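Local coordinates for protein peptide chain release factor subunit 1 (PDB 3AGK) that probably directs the termination of translation in response to the stop codons, as one subunit of a heterodimer whose other half binds GTP, at residues A[21-24]-A[25-29]; A[325-328]-A[329-333]; A[41-44]-A[45-49]; A[11-14]-A[15-18]. All coordinates share one frame; numbering follows the deposited sequence.

Contact 1 of 4, residues A[21-24]-A[25-29]; sequences LKEL and KKWSA
The backbone N of Trp-27 bonds to O of Leu-24 at 2.9 Å, nearly straight at 166°. Two residues earlier, Lys-25 N reaches Leu-21 O, a regular helical bond, also at 2.9 Å, and the CG of Lys-25 rests 3.2 Å from the same Leu-21 O. With CG turned beside its own backbone N (chi1 -72°), Trp-27 swings its indole back toward Glu-23, the carboxylate and ring planes being 79° apart and OE2 of Glu-23 standing 3.5 Å from NE1. The two backbone bonds close the C-terminal end of helix 14-24 through a type I beta turn, Leu-24 to Trp-27, in the first eRF1 domain. On the packed side the indole meets the rings of Phe-109 and Phe-128, and Leu-24 also lies on Phe-109. Cutting Trp-27 back to an alanine is likely to leave a gap beside those two phenylalanines and take away the indole that stands beside the Glu-23 carboxylate. The solvent side is looser: Lys-26 lays its CG 3.7 Å from Lys-22 O and runs outward, its NZ still 5.9 Å from Glu-23 OE1. Lys-25 is exposed too, but its NZ forms a salt bridge with Glu-134.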
ATOM      1  N   LEU A  21      10.014   7.428  -4.657  1.00 67.30           N
ATOM      2  CA  LEU A  21       9.384   7.005  -3.406  1.00 71.07           C
ATOM      3  C   LEU A  21      10.005   5.728  -2.856  1.00 77.49           C
ATOM      4  O   LEU A  21      10.233   5.607  -1.657  1.00 77.67           O
ATOM      5  CB  LEU A  21       7.884   6.817  -3.612  1.00 68.50           C
ATOM      6  CG  LEU A  21       6.969   7.806  -2.891  1.00 72.67           C
ATOM      7  CD1 LEU A  21       7.647   9.136  -2.663  1.00 63.85           C
ATOM      8  CD2 LEU A  21       5.664   7.999  -3.657  1.00 82.01           C
ATOM      9  N   LYS A  22      10.292   4.782  -3.742  1.00 82.77           N
ATOM     10  CA  LYS A  22      10.902   3.522  -3.336  1.00 87.09           C
ATOM     11  C   LYS A  22      12.263   3.746  -2.687  1.00 85.46           C
ATOM     12  O   LYS A  22      12.712   2.940  -1.874  1.00 91.88           O
ATOM     13  CB  LYS A  22      11.025   2.571  -4.532  1.00 87.19           C
ATOM     14  CG  LYS A  22      11.850   1.323  -4.258  1.00 90.40           C
ATOM     15  CD  LYS A  22      11.103   0.040  -4.652  1.00105.65           C
ATOM     16  CE  LYS A  22      10.760  -0.011  -6.143  1.00110.30           C
ATOM     17  NZ  LYS A  22       9.497   0.710  -6.472  1.00109.97           N
ATOM     18  N   GLU A  23      12.914   4.849  -3.035  1.00 78.15           N
ATOM     19  CA  GLU A  23      14.241   5.121  -2.506  1.00 77.63           C
ATOM     20  C   GLU A  23      14.208   6.143  -1.368  1.00 80.05           C
ATOM     21  O   GLU A  23      15.067   6.135  -0.480  1.00 80.12           O
ATOM     22  CB  GLU A  23      15.179   5.561  -3.624  1.00 80.76           C
ATOM     23  CG  GLU A  23      16.596   5.060  -3.457  1.00 92.90           C
ATOM     24  CD  GLU A  23      17.522   6.137  -2.939  1.00101.62           C
ATOM     25  OE1 GLU A  23      18.692   5.822  -2.635  1.00106.83           O
ATOM     26  OE2 GLU A  23      17.079   7.301  -2.843  1.00100.34           O
ATOM     27  N   LEU A  24      13.217   7.026  -1.390  1.00 79.10           N
ATOM     28  CA  LEU A  24      12.982   7.896  -0.239  1.00 75.00           C
ATOM     29  C   LEU A  24      12.611   7.023   0.962  1.00 80.53           C
ATOM     30  O   LEU A  24      13.130   7.215   2.066  1.00 75.32           O
ATOM     31  CB  LEU A  24      11.882   8.929  -0.529  1.00 68.24           C
ATOM     32  CG  LEU A  24      12.266  10.338  -1.022  1.00 68.17           C
ATOM     33  CD1 LEU A  24      13.721  10.432  -1.503  1.00 65.62           C
ATOM     34  CD2 LEU A  24      11.316  10.809  -2.123  1.00 60.54           C
ATOM     35  N   LYS A  25      11.731   6.046   0.739  1.00 80.61           N
ATOM     36  CA  LYS A  25      11.299   5.161   1.822  1.00 86.10           C
ATOM     37  C   LYS A  25      12.476   4.426   2.467  1.00 89.97           C
ATOM     38  O   LYS A  25      12.394   4.012   3.622  1.00 93.95           O
ATOM     39  CB  LYS A  25      10.200   4.188   1.360  1.00 84.73           C
ATOM     40  CG  LYS A  25       8.837   4.863   1.155  1.00 82.62           C
ATOM     41  CD  LYS A  25       7.664   3.889   1.186  1.00 85.84           C
ATOM     42  CE  LYS A  25       7.461   3.197  -0.147  1.00 93.31           C
ATOM     43  NZ  LYS A  25       6.132   2.522  -0.215  1.00 96.08           N
ATOM     44  N   LYS A  26      13.576   4.299   1.728  1.00 87.77           N
ATOM     45  CA  LYS A  26      14.791   3.663   2.241  1.00 87.90           C
ATOM     46  C   LYS A  26      15.477   4.450   3.363  1.00 90.39           C
ATOM     47  O   LYS A  26      16.191   3.870   4.175  1.00 97.55           O
ATOM     48  CB  LYS A  26      15.804   3.431   1.114  1.00 90.85           C
ATOM     49  CG  LYS A  26      15.584   2.180   0.271  1.00 96.30           C
ATOM     50  CD  LYS A  26      16.830   1.861  -0.552  1.00 93.42           C
ATOM     51  CE  LYS A  26      16.701   0.529  -1.270  1.00 96.67           C
ATOM     52  NZ  LYS A  26      18.007   0.067  -1.819  1.00 97.80           N
ATOM     53  N   TRP A  27      15.274   5.764   3.407  1.00 84.01           N
ATOM     54  CA  TRP A  27      16.048   6.619   4.312  1.00 79.61           C
ATOM     55  C   TRP A  27      15.683   6.501   5.786  1.00 81.53           C
ATOM     56  O   TRP A  27      14.502   6.528   6.140  1.00 79.71           O
ATOM     57  CB  TRP A  27      15.941   8.074   3.872  1.00 73.88           C
ATOM     58  CG  TRP A  27      16.708   8.327   2.648  1.00 71.31           C
ATOM     59  CD1 TRP A  27      16.521   7.742   1.431  1.00 74.32           C
ATOM     60  CD2 TRP A  27      17.811   9.224   2.503  1.00 74.80           C
ATOM     61  NE1 TRP A  27      17.438   8.227   0.529  1.00 68.87           N
ATOM     62  CE2 TRP A  27      18.244   9.137   1.161  1.00 66.92           C
ATOM     63  CE3 TRP A  27      18.471  10.103   3.372  1.00 75.11           C
ATOM     64  CZ2 TRP A  27      19.306   9.894   0.671  1.00 68.35           C
ATOM     65  CZ3 TRP A  27      19.532  10.850   2.883  1.00 75.84           C
ATOM     66  CH2 TRP A  27      19.938  10.741   1.544  1.00 72.27           C
ATOM     67  N   SER A  28      16.709   6.395   6.638  1.00 82.56           N
ATOM     68  CA  SER A  28      16.515   6.341   8.089  1.00 88.77           C
ATOM     69  C   SER A  28      17.682   6.969   8.851  1.00 88.29           C
ATOM     70  O   SER A  28      18.780   7.101   8.314  1.00 87.86           O
ATOM     71  CB  SER A  28      16.333   4.897   8.550  1.00 96.53           C
ATOM     72  OG  SER A  28      17.567   4.205   8.532  1.00100.40           O
ATOM     73  N   ALA A  29      17.434   7.345  10.106  1.00 88.78           N
ATOM     74  CA  ALA A  29      18.469   7.914  10.981  1.00 90.53           C
ATOM     75  C   ALA A  29      18.145   7.696  12.470  1.00 98.37           C
ATOM     76  O   ALA A  29      16.977   7.660  12.851  1.00101.99           O
ATOM     77  CB  ALA A  29      18.658   9.396  10.688  1.00 79.43           C
TER

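Contact 2 of 4, residues A[325-328]-A[329-333]; sequences REDL and EEWVE
The carbonyl oxygen of Asp-327 receives two amides: Trp-331 N at 3.3 Å, and Glu-330 N at 2.9 Å, a weak bond because its N-H is badly bent at 121°. Asp-327 occupies the N-cap position of helix 328-335, which follows a type I turn from Arg-325 to Leu-328 in the third eRF1 domain, yet its carboxylate caps no backbone N-H. Standing between the backbone N and the carbonyl carbon (chi1 60°), that carboxylate is offered instead to the indole. Trp-331 NE1 donates to Asp-327 OD2 at 3.1 Å, with the oxygen in the ring plane but the N-H arriving from above the carboxylate plane, so the two groups are steeply tilted to each other. Arg-325 brings NH1 to the same carboxylate, which sits at the edge of its guanidinium, in a salt bridge whose exact geometry is doubtful; of its remaining nitrogens, NH2 pairs with Glu-304 and NE donates to Gly-360 O. The remaining indole is buried against helix 304-312 and strands 316-322 and 362-366, so that it joins the first turn of helix 328-335 to the sheet and to helix 304-312 by packing. A water links Glu-326 O to Glu-329 N, one of the early helix amides. Further along, Val-332 N bonds to Leu-328 O, and Leu-328 CD2 meets Val-332 CG2 at 3.6 Å.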
ATOM      1  N   ARG A 325      12.663 -10.571  -6.613  1.00 62.43           N
ATOM      2  CA  ARG A 325      13.704 -10.765  -7.615  1.00 62.76           C
ATOM      3  C   ARG A 325      14.230  -9.444  -8.164  1.00 66.66           C
ATOM      4  O   ARG A 325      13.474  -8.611  -8.660  1.00 67.04           O
ATOM      5  CB  ARG A 325      13.212 -11.650  -8.762  1.00 62.83           C
ATOM      6  CG  ARG A 325      13.257 -13.122  -8.428  1.00 65.29           C
ATOM      7  CD  ARG A 325      12.817 -13.955  -9.593  1.00 69.69           C
ATOM      8  NE  ARG A 325      13.674 -15.123  -9.767  1.00 74.56           N
ATOM      9  CZ  ARG A 325      14.810 -15.114 -10.448  1.00 65.15           C
ATOM     10  NH1 ARG A 325      15.224 -13.996 -11.012  1.00 68.75           N
ATOM     11  NH2 ARG A 325      15.525 -16.216 -10.569  1.00 59.94           N
ATOM     12  N   GLU A 326      15.541  -9.267  -8.079  1.00 70.50           N
ATOM     13  CA  GLU A 326      16.156  -8.045  -8.557  1.00 74.62           C
ATOM     14  C   GLU A 326      15.992  -7.907 -10.065  1.00 77.68           C
ATOM     15  O   GLU A 326      15.742  -6.815 -10.567  1.00 79.77           O
ATOM     16  CB  GLU A 326      17.617  -7.997  -8.125  1.00 77.05           C
ATOM     17  CG  GLU A 326      17.760  -8.162  -6.617  1.00 83.22           C
ATOM     18  CD  GLU A 326      19.185  -8.034  -6.134  1.00 89.23           C
ATOM     19  OE1 GLU A 326      19.403  -8.084  -4.901  1.00 86.11           O
ATOM     20  OE2 GLU A 326      20.085  -7.888  -6.985  1.00 94.56           O
ATOM     21  N   ASP A 327      16.097  -9.022 -10.783  1.00 74.91           N
ATOM     22  CA  ASP A 327      15.922  -9.016 -12.237  1.00 68.97           C
ATOM     23  C   ASP A 327      14.452  -8.949 -12.663  1.00 67.02           C
ATOM     24  O   ASP A 327      14.128  -9.111 -13.842  1.00 69.66           O
ATOM     25  CB  ASP A 327      16.601 -10.241 -12.862  1.00 60.58           C
ATOM     26  CG  ASP A 327      16.031 -11.557 -12.346  1.00 55.89           C
ATOM     27  OD1 ASP A 327      14.910 -11.564 -11.797  1.00 52.17           O
ATOM     28  OD2 ASP A 327      16.708 -12.595 -12.478  1.00 56.55           O
ATOM     29  N   LEU A 328      13.561  -8.695 -11.708  1.00 65.07           N
ATOM     30  CA  LEU A 328      12.120  -8.703 -11.992  1.00 64.16           C
ATOM     31  C   LEU A 328      11.743  -8.056 -13.334  1.00 68.00           C
ATOM     32  O   LEU A 328      11.052  -8.662 -14.165  1.00 61.05           O
ATOM     33  CB  LEU A 328      11.342  -8.042 -10.848  1.00 65.22           C
ATOM     34  CG  LEU A 328       9.835  -8.302 -10.738  1.00 69.17           C
ATOM     35  CD1 LEU A 328       9.331  -7.822  -9.390  1.00 75.53           C
ATOM     36  CD2 LEU A 328       9.056  -7.626 -11.851  1.00 62.86           C
ATOM     37  N   GLU A 329      12.188  -6.825 -13.548  1.00 73.37           N
ATOM     38  CA  GLU A 329      11.722  -6.079 -14.706  1.00 80.13           C
ATOM     39  C   GLU A 329      12.256  -6.669 -16.000  1.00 79.29           C
ATOM     40  O   GLU A 329      11.598  -6.603 -17.039  1.00 81.34           O
ATOM     41  CB  GLU A 329      12.081  -4.600 -14.591  1.00 93.78           C
ATOM     42  CG  GLU A 329      11.188  -3.699 -15.434  1.00106.94           C
ATOM     43  CD  GLU A 329       9.722  -3.766 -15.019  1.00115.10           C
ATOM     44  OE1 GLU A 329       9.439  -4.127 -13.853  1.00114.27           O
ATOM     45  OE2 GLU A 329       8.853  -3.451 -15.862  1.00118.34           O
ATOM     46  N   GLU A 330      13.447  -7.255 -15.931  1.00 72.46           N
ATOM     47  CA  GLU A 330      14.030  -7.898 -17.101  1.00 69.27           C
ATOM     48  C   GLU A 330      13.112  -8.989 -17.608  1.00 67.80           C
ATOM     49  O   GLU A 330      12.783  -9.028 -18.792  1.00 73.55           O
ATOM     50  CB  GLU A 330      15.406  -8.460 -16.781  1.00 71.91           C
ATOM     51  CG  GLU A 330      16.454  -7.381 -16.609  1.00 84.39           C
ATOM     52  CD  GLU A 330      17.812  -7.949 -16.288  1.00 99.57           C
ATOM     53  OE1 GLU A 330      18.600  -7.252 -15.614  1.00104.66           O
ATOM     54  OE2 GLU A 330      18.088  -9.097 -16.705  1.00106.27           O
ATOM     55  N   TRP A 331      12.688  -9.870 -16.710  1.00 58.41           N
ATOM     56  CA  TRP A 331      11.714 -10.895 -17.069  1.00 61.46           C
ATOM     57  C   TRP A 331      10.386 -10.316 -17.567  1.00 65.98           C
ATOM     58  O   TRP A 331       9.730 -10.913 -18.421  1.00 66.17           O
ATOM     59  CB  TRP A 331      11.497 -11.854 -15.908  1.00 56.28           C
ATOM     60  CG  TRP A 331      12.720 -12.644 -15.630  1.00 55.26           C
ATOM     61  CD1 TRP A 331      13.618 -12.444 -14.629  1.00 55.56           C
ATOM     62  CD2 TRP A 331      13.200 -13.752 -16.391  1.00 58.43           C
ATOM     63  NE1 TRP A 331      14.630 -13.369 -14.708  1.00 58.40           N
ATOM     64  CE2 TRP A 331      14.396 -14.185 -15.782  1.00 60.07           C
ATOM     65  CE3 TRP A 331      12.732 -14.428 -17.525  1.00 60.07           C
ATOM     66  CZ2 TRP A 331      15.131 -15.261 -16.270  1.00 64.52           C
ATOM     67  CZ3 TRP A 331      13.456 -15.494 -18.007  1.00 62.86           C
ATOM     68  CH2 TRP A 331      14.647 -15.902 -17.381  1.00 68.94           C
ATOM     69  N   VAL A 332      10.001  -9.151 -17.054  1.00 71.88           N
ATOM     70  CA  VAL A 332       8.802  -8.471 -17.538  1.00 69.95           C
ATOM     71  C   VAL A 332       8.953  -8.066 -19.003  1.00 74.96           C
ATOM     72  O   VAL A 332       8.084  -8.344 -19.829  1.00 70.64           O
ATOM     73  CB  VAL A 332       8.462  -7.232 -16.694  1.00 73.03           C
ATOM     74  CG1 VAL A 332       7.407  -6.396 -17.386  1.00 76.10           C
ATOM     75  CG2 VAL A 332       7.980  -7.649 -15.315  1.00 70.92           C
ATOM     76  N   GLU A 333      10.057  -7.402 -19.317  1.00 81.05           N
ATOM     77  CA  GLU A 333      10.346  -7.035 -20.691  1.00 87.54           C
ATOM     78  C   GLU A 333      10.305  -8.280 -21.567  1.00 85.36           C
ATOM     79  O   GLU A 333       9.590  -8.324 -22.572  1.00 80.85           O
ATOM     80  CB  GLU A 333      11.719  -6.361 -20.784  1.00100.57           C
ATOM     81  CG  GLU A 333      12.234  -6.134 -22.209  1.00112.43           C
ATOM     82  CD  GLU A 333      11.538  -4.988 -22.930  1.00122.10           C
ATOM     83  OE1 GLU A 333      10.566  -4.430 -22.375  1.00123.28           O
ATOM     84  OE2 GLU A 333      11.967  -4.646 -24.054  1.00127.55           O
TER
HETATM   85  O   HOH W   1      14.155  -5.383 -11.788  1.00 69.23           O

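Contact 3 of 4, residues A[41-44]-A[45-49]; sequences PGRP and LSDVM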
ATOM      1  N   PRO A  41       1.375  26.027  -3.565  1.00 70.73           N
ATOM      2  CA  PRO A  41       1.550  27.142  -4.504  1.00 71.34           C
ATOM      3  C   PRO A  41       1.131  28.474  -3.868  1.00 72.24           C
ATOM      4  O   PRO A  41       1.749  29.503  -4.112  1.00 73.92           O
ATOM      5  CB  PRO A  41       0.625  26.775  -5.668  1.00 72.95           C
ATOM      6  CG  PRO A  41       0.358  25.305  -5.514  1.00 74.78           C
ATOM      7  CD  PRO A  41       0.412  25.025  -4.051  1.00 78.08           C
ATOM      8  N   GLY A  42       0.102  28.454  -3.037  1.00 78.42           N
ATOM      9  CA  GLY A  42      -0.310  29.671  -2.364  1.00 89.82           C
ATOM     10  C   GLY A  42       0.724  30.292  -1.431  1.00 88.97           C
ATOM     11  O   GLY A  42       0.551  31.425  -0.982  1.00 95.52           O
ATOM     12  N   ARG A  43       1.807  29.572  -1.150  1.00 76.64           N
ATOM     13  CA  ARG A  43       2.724  29.967  -0.083  1.00 63.94           C
ATOM     14  C   ARG A  43       4.044  30.610  -0.536  1.00 62.27           C
ATOM     15  O   ARG A  43       4.951  29.921  -1.003  1.00 58.76           O
ATOM     16  CB  ARG A  43       3.012  28.755   0.802  1.00 53.37           C
ATOM     17  CG  ARG A  43       3.924  29.059   1.993  1.00 67.45           C
ATOM     18  CD  ARG A  43       3.313  30.141   2.875  1.00 62.35           C
ATOM     19  NE  ARG A  43       1.931  29.825   3.208  1.00 59.90           N
ATOM     20  CZ  ARG A  43       1.057  30.704   3.677  1.00 63.18           C
ATOM     21  NH1 ARG A  43       1.420  31.970   3.859  1.00 65.01           N
ATOM     22  NH2 ARG A  43      -0.178  30.316   3.960  1.00 68.80           N
ATOM     23  N   PRO A  44       4.174  31.932  -0.346  1.00 65.65           N
ATOM     24  CA  PRO A  44       5.385  32.687  -0.714  1.00 63.80           C
ATOM     25  C   PRO A  44       6.658  32.150  -0.059  1.00 65.63           C
ATOM     26  O   PRO A  44       6.698  31.926   1.158  1.00 66.72           O
ATOM     27  CB  PRO A  44       5.100  34.096  -0.184  1.00 65.20           C
ATOM     28  CG  PRO A  44       3.617  34.164   0.000  1.00 68.78           C
ATOM     29  CD  PRO A  44       3.167  32.777   0.317  1.00 69.43           C
ATOM     30  N   LEU A  45       7.705  31.974  -0.856  1.00 61.01           N
ATOM     31  CA  LEU A  45       8.937  31.372  -0.367  1.00 56.94           C
ATOM     32  C   LEU A  45       9.614  32.224   0.709  1.00 55.42           C
ATOM     33  O   LEU A  45      10.387  31.714   1.525  1.00 54.90           O
ATOM     34  CB  LEU A  45       9.901  31.087  -1.525  1.00 64.88           C
ATOM     35  CG  LEU A  45       9.451  30.083  -2.597  1.00 67.05           C
ATOM     36  CD1 LEU A  45      10.492  29.945  -3.721  1.00 62.44           C
ATOM     37  CD2 LEU A  45       9.134  28.725  -1.994  1.00 63.14           C
ATOM     38  N   SER A  46       9.322  33.518   0.730  1.00 53.55           N
ATOM     39  CA  SER A  46       9.895  34.363   1.764  1.00 59.63           C
ATOM     40  C   SER A  46       9.322  33.983   3.143  1.00 60.38           C
ATOM     41  O   SER A  46      10.017  34.085   4.158  1.00 59.82           O
ATOM     42  CB  SER A  46       9.648  35.832   1.456  1.00 58.95           C
ATOM     43  OG  SER A  46       8.268  36.121   1.528  1.00 70.00           O
ATOM     44  N   ASP A  47       8.063  33.536   3.156  1.00 57.37           N
ATOM     45  CA  ASP A  47       7.399  33.015   4.363  1.00 53.73           C
ATOM     46  C   ASP A  47       8.092  31.747   4.854  1.00 52.76           C
ATOM     47  O   ASP A  47       8.399  31.598   6.048  1.00 50.57           O
ATOM     48  CB  ASP A  47       5.931  32.687   4.076  1.00 55.92           C
ATOM     49  CG  ASP A  47       5.071  33.931   3.905  1.00 69.15           C
ATOM     50  OD1 ASP A  47       5.610  35.056   3.995  1.00 68.25           O
ATOM     51  OD2 ASP A  47       3.849  33.775   3.685  1.00 70.61           O
ATOM     52  N   VAL A  48       8.340  30.833   3.917  1.00 44.27           N
ATOM     53  CA  VAL A  48       9.012  29.581   4.234  1.00 52.22           C
ATOM     54  C   VAL A  48      10.421  29.864   4.748  1.00 55.33           C
ATOM     55  O   VAL A  48      10.871  29.266   5.723  1.00 55.94           O
ATOM     56  CB  VAL A  48       9.081  28.659   3.003  1.00 52.25           C
ATOM     57  CG1 VAL A  48       9.634  27.295   3.397  1.00 44.41           C
ATOM     58  CG2 VAL A  48       7.683  28.530   2.356  1.00 50.00           C
ATOM     59  N   MET A  49      11.098  30.793   4.082  1.00 50.38           N
ATOM     60  CA  MET A  49      12.448  31.213   4.432  1.00 52.76           C
ATOM     61  C   MET A  49      12.545  31.709   5.887  1.00 52.71           C
ATOM     62  O   MET A  49      13.452  31.326   6.627  1.00 52.47           O
ATOM     63  CB  MET A  49      12.873  32.309   3.448  1.00 64.47           C
ATOM     64  CG  MET A  49      14.321  32.276   3.012  1.00 73.35           C
ATOM     65  SD  MET A  49      14.955  30.686   2.427  1.00 51.10           S
ATOM     66  CE  MET A  49      16.632  30.909   2.998  1.00 77.29           C
TER
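The guanidinium of Arg-43 meets the carboxylate of Asp-47 edge on: OD2 of Asp-47 lies only 3° out of the guanidinium plane, 3.0 Å from NH1, and the two flat groups are nearly coplanar, 30° apart. This salt bridge is also a hydrogen bond, and it uses the anti lone pair of OD2, the one directed away from the other carboxylate oxygen. The bridge is therefore single-pronged, with one nitrogen and one oxygen in the pairing. With CG anti to the backbone N (chi1 -178°), Arg-43 CG touches Val-48 CG2 at 3.8 Å; the bends at chi2 and chi3 then turn the guanidinium back to Asp-47, and CD passes 3.8 Å from the CB of Asp-47. The pyrrolidine of Pro-44 crosses the same acid at a slant, its CD 3.6 Å from Asp-47 OD2, a contact of ring carbon with oxygen. Replacing Asp-47 with an alanine would probably leave the Arg-43 guanidinium without its mate here and free to turn away from the helix. Backbone bonds are modest: Pro-44 O takes Asp-47 N at 2.9 Å and Val-48 N at 3.4 Å, both weak. Leu-45 and Val-48 face inward, each packing on Ile-39 of strand 34-39, while Val-48 also reaches Leu-82 of helix 65-82. With Pro-44 at the N-cap, having no side-chain acceptor to offer, and the acid three residues later, the geometry is that of a helix N-terminus entered from a strand-to-helix loop, here the start of helix 45-58 in the first eRF1 domain.

Contact 4 of 4, residues A[11-14]-A[15-18]; sequences TISK and RELA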
ATOM      1  N   THR A  11       8.864  19.835 -12.090  1.00 70.47           N
ATOM      2  CA  THR A  11       7.763  18.870 -11.979  1.00 75.51           C
ATOM      3  C   THR A  11       8.125  17.469 -12.487  1.00 75.69           C
ATOM      4  O   THR A  11       8.816  17.324 -13.491  1.00 82.00           O
ATOM      5  CB  THR A  11       6.475  19.376 -12.669  1.00 75.94           C
ATOM      6  OG1 THR A  11       6.161  20.686 -12.181  1.00 83.48           O
ATOM      7  CG2 THR A  11       5.307  18.449 -12.373  1.00 71.04           C
ATOM      8  N   ILE A  12       7.680  16.448 -11.762  1.00 72.29           N
ATOM      9  CA  ILE A  12       7.897  15.059 -12.147  1.00 70.19           C
ATOM     10  C   ILE A  12       6.560  14.343 -12.228  1.00 74.66           C
ATOM     11  O   ILE A  12       5.595  14.740 -11.580  1.00 83.68           O
ATOM     12  CB  ILE A  12       8.789  14.311 -11.137  1.00 65.50           C
ATOM     13  CG1 ILE A  12       8.090  14.209  -9.780  1.00 61.46           C
ATOM     14  CG2 ILE A  12      10.173  14.978 -11.020  1.00 59.85           C
ATOM     15  CD1 ILE A  12       8.903  13.495  -8.714  1.00 59.41           C
ATOM     16  N   SER A  13       6.504  13.285 -13.022  1.00 77.37           N
ATOM     17  CA  SER A  13       5.275  12.534 -13.208  1.00 80.61           C
ATOM     18  C   SER A  13       5.055  11.590 -12.039  1.00 81.23           C
ATOM     19  O   SER A  13       5.931  11.422 -11.199  1.00 71.16           O
ATOM     20  CB  SER A  13       5.370  11.707 -14.481  1.00 82.78           C
ATOM     21  OG  SER A  13       6.445  10.788 -14.377  1.00 78.52           O
ATOM     22  N   LYS A  14       3.889  10.954 -12.017  1.00 88.44           N
ATOM     23  CA  LYS A  14       3.609   9.900 -11.057  1.00 92.81           C
ATOM     24  C   LYS A  14       4.517   8.693 -11.264  1.00 87.22           C
ATOM     25  O   LYS A  14       4.840   7.980 -10.315  1.00 85.60           O
ATOM     26  CB  LYS A  14       2.141   9.484 -11.137  1.00101.42           C
ATOM     27  CG  LYS A  14       1.185  10.621 -10.837  1.00106.19           C
ATOM     28  CD  LYS A  14      -0.256  10.153 -10.791  1.00111.33           C
ATOM     29  CE  LYS A  14      -1.193  11.321 -10.529  1.00114.02           C
ATOM     30  NZ  LYS A  14      -2.593  10.886 -10.256  1.00120.63           N
ATOM     31  N   ARG A  15       4.941   8.463 -12.499  1.00 88.20           N
ATOM     32  CA  ARG A  15       5.828   7.336 -12.770  1.00 95.22           C
ATOM     33  C   ARG A  15       7.212   7.555 -12.142  1.00 90.52           C
ATOM     34  O   ARG A  15       7.798   6.639 -11.565  1.00 89.07           O
ATOM     35  CB  ARG A  15       5.936   7.053 -14.272  1.00100.94           C
ATOM     36  CG  ARG A  15       6.676   8.115 -15.069  1.00110.83           C
ATOM     37  CD  ARG A  15       7.090   7.602 -16.438  1.00120.25           C
ATOM     38  NE  ARG A  15       5.943   7.158 -17.223  1.00130.70           N
ATOM     39  CZ  ARG A  15       5.285   7.928 -18.084  1.00139.38           C
ATOM     40  NH1 ARG A  15       4.251   7.440 -18.759  1.00143.99           N
ATOM     41  NH2 ARG A  15       5.663   9.185 -18.274  1.00141.20           N
ATOM     42  N   GLU A  16       7.735   8.769 -12.240  1.00 86.11           N
ATOM     43  CA  GLU A  16       9.004   9.059 -11.588  1.00 83.98           C
ATOM     44  C   GLU A  16       8.848   9.247 -10.071  1.00 73.70           C
ATOM     45  O   GLU A  16       9.721   8.862  -9.301  1.00 69.14           O
ATOM     46  CB  GLU A  16       9.712  10.249 -12.244  1.00 85.41           C
ATOM     47  CG  GLU A  16       8.791  11.290 -12.845  1.00 94.70           C
ATOM     48  CD  GLU A  16       9.438  12.031 -14.007  1.00104.38           C
ATOM     49  OE1 GLU A  16       8.777  12.899 -14.619  1.00108.74           O
ATOM     50  OE2 GLU A  16      10.611  11.740 -14.317  1.00107.84           O
ATOM     51  N   LEU A  17       7.730   9.820  -9.646  1.00 67.92           N
ATOM     52  CA  LEU A  17       7.494  10.031  -8.221  1.00 72.47           C
ATOM     53  C   LEU A  17       7.618   8.715  -7.452  1.00 81.14           C
ATOM     54  O   LEU A  17       8.212   8.671  -6.370  1.00 80.38           O
ATOM     55  CB  LEU A  17       6.108  10.642  -7.985  1.00 73.53           C
ATOM     56  CG  LEU A  17       5.930  11.680  -6.867  1.00 76.31           C
ATOM     57  CD1 LEU A  17       4.507  11.633  -6.340  1.00 71.14           C
ATOM     58  CD2 LEU A  17       6.961  11.587  -5.708  1.00 57.98           C
ATOM     59  N   ALA A  18       7.057   7.648  -8.021  1.00 83.01           N
ATOM     60  CA  ALA A  18       7.050   6.332  -7.377  1.00 81.76           C
ATOM     61  C   ALA A  18       8.438   5.711  -7.320  1.00 85.32           C
ATOM     62  O   ALA A  18       8.830   5.143  -6.298  1.00 90.93           O
ATOM     63  CB  ALA A  18       6.100   5.394  -8.086  1.00 83.38           C
TER
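Ile-12 lays its CB against the CG of Glu-16 at 3.5 Å and sends CD1 to the side chain of Leu-17, 3.9 Å from CG, the two apolar chains crossing at about a right angle. The CG1 branch stands between the backbone N and the carbonyl carbon (chi1 65°) and continues extended, which carries CD1 over the first helical turn. Leu-17 is buried, and both it and Ile-12 also touch Phe-111 of strand 107-111. On the polar side, OE1 of Glu-16 accepts the backbone N-H of Ser-13 at 2.8 Å through its anti lone pair, with an angle of 164° at the hydrogen. In return Glu-16 N donates to Ser-13 OG at 3.2 Å, although the modelled place of that hydroxyl is less certain. The helix ladder follows: Leu-17 N binds Ser-13 O at 2.9 Å, and Ala-18 N binds Lys-14 O at 3.2 Å. The Lys-14 side chain is extended beyond CG and touches Pro-114 and Met-136. Reciprocal bonds between the N-cap serine and a glutamate three residues on define a capping box, and the Ile-12 to Leu-17 contact spanning it is the hydrophobic staple that often accompanies this box at the start of a helix.

Contacts 4 and 1 belong to the two ends of helix 14-24, adjoining in sequence with centres 16 Å apart; both lean on strand 107-111, contact 4 through Phe-111 and contact 1 through Phe-109. Contact 3 starts helix 45-58 after strand 34-39 of the same sheet, separated from 107-111 by strand 93-98; its centre is 26 Å from that of contact 1 and 23 Å from that of contact 4. Contact 2 belongs to the third eRF1 domain, yet its nearest atoms come to about 9 Å from contact 1; contacts 2 and 3, with centres 43 Å apart, are the most distant pair. Three of the four start helices, while contact 1 ends one.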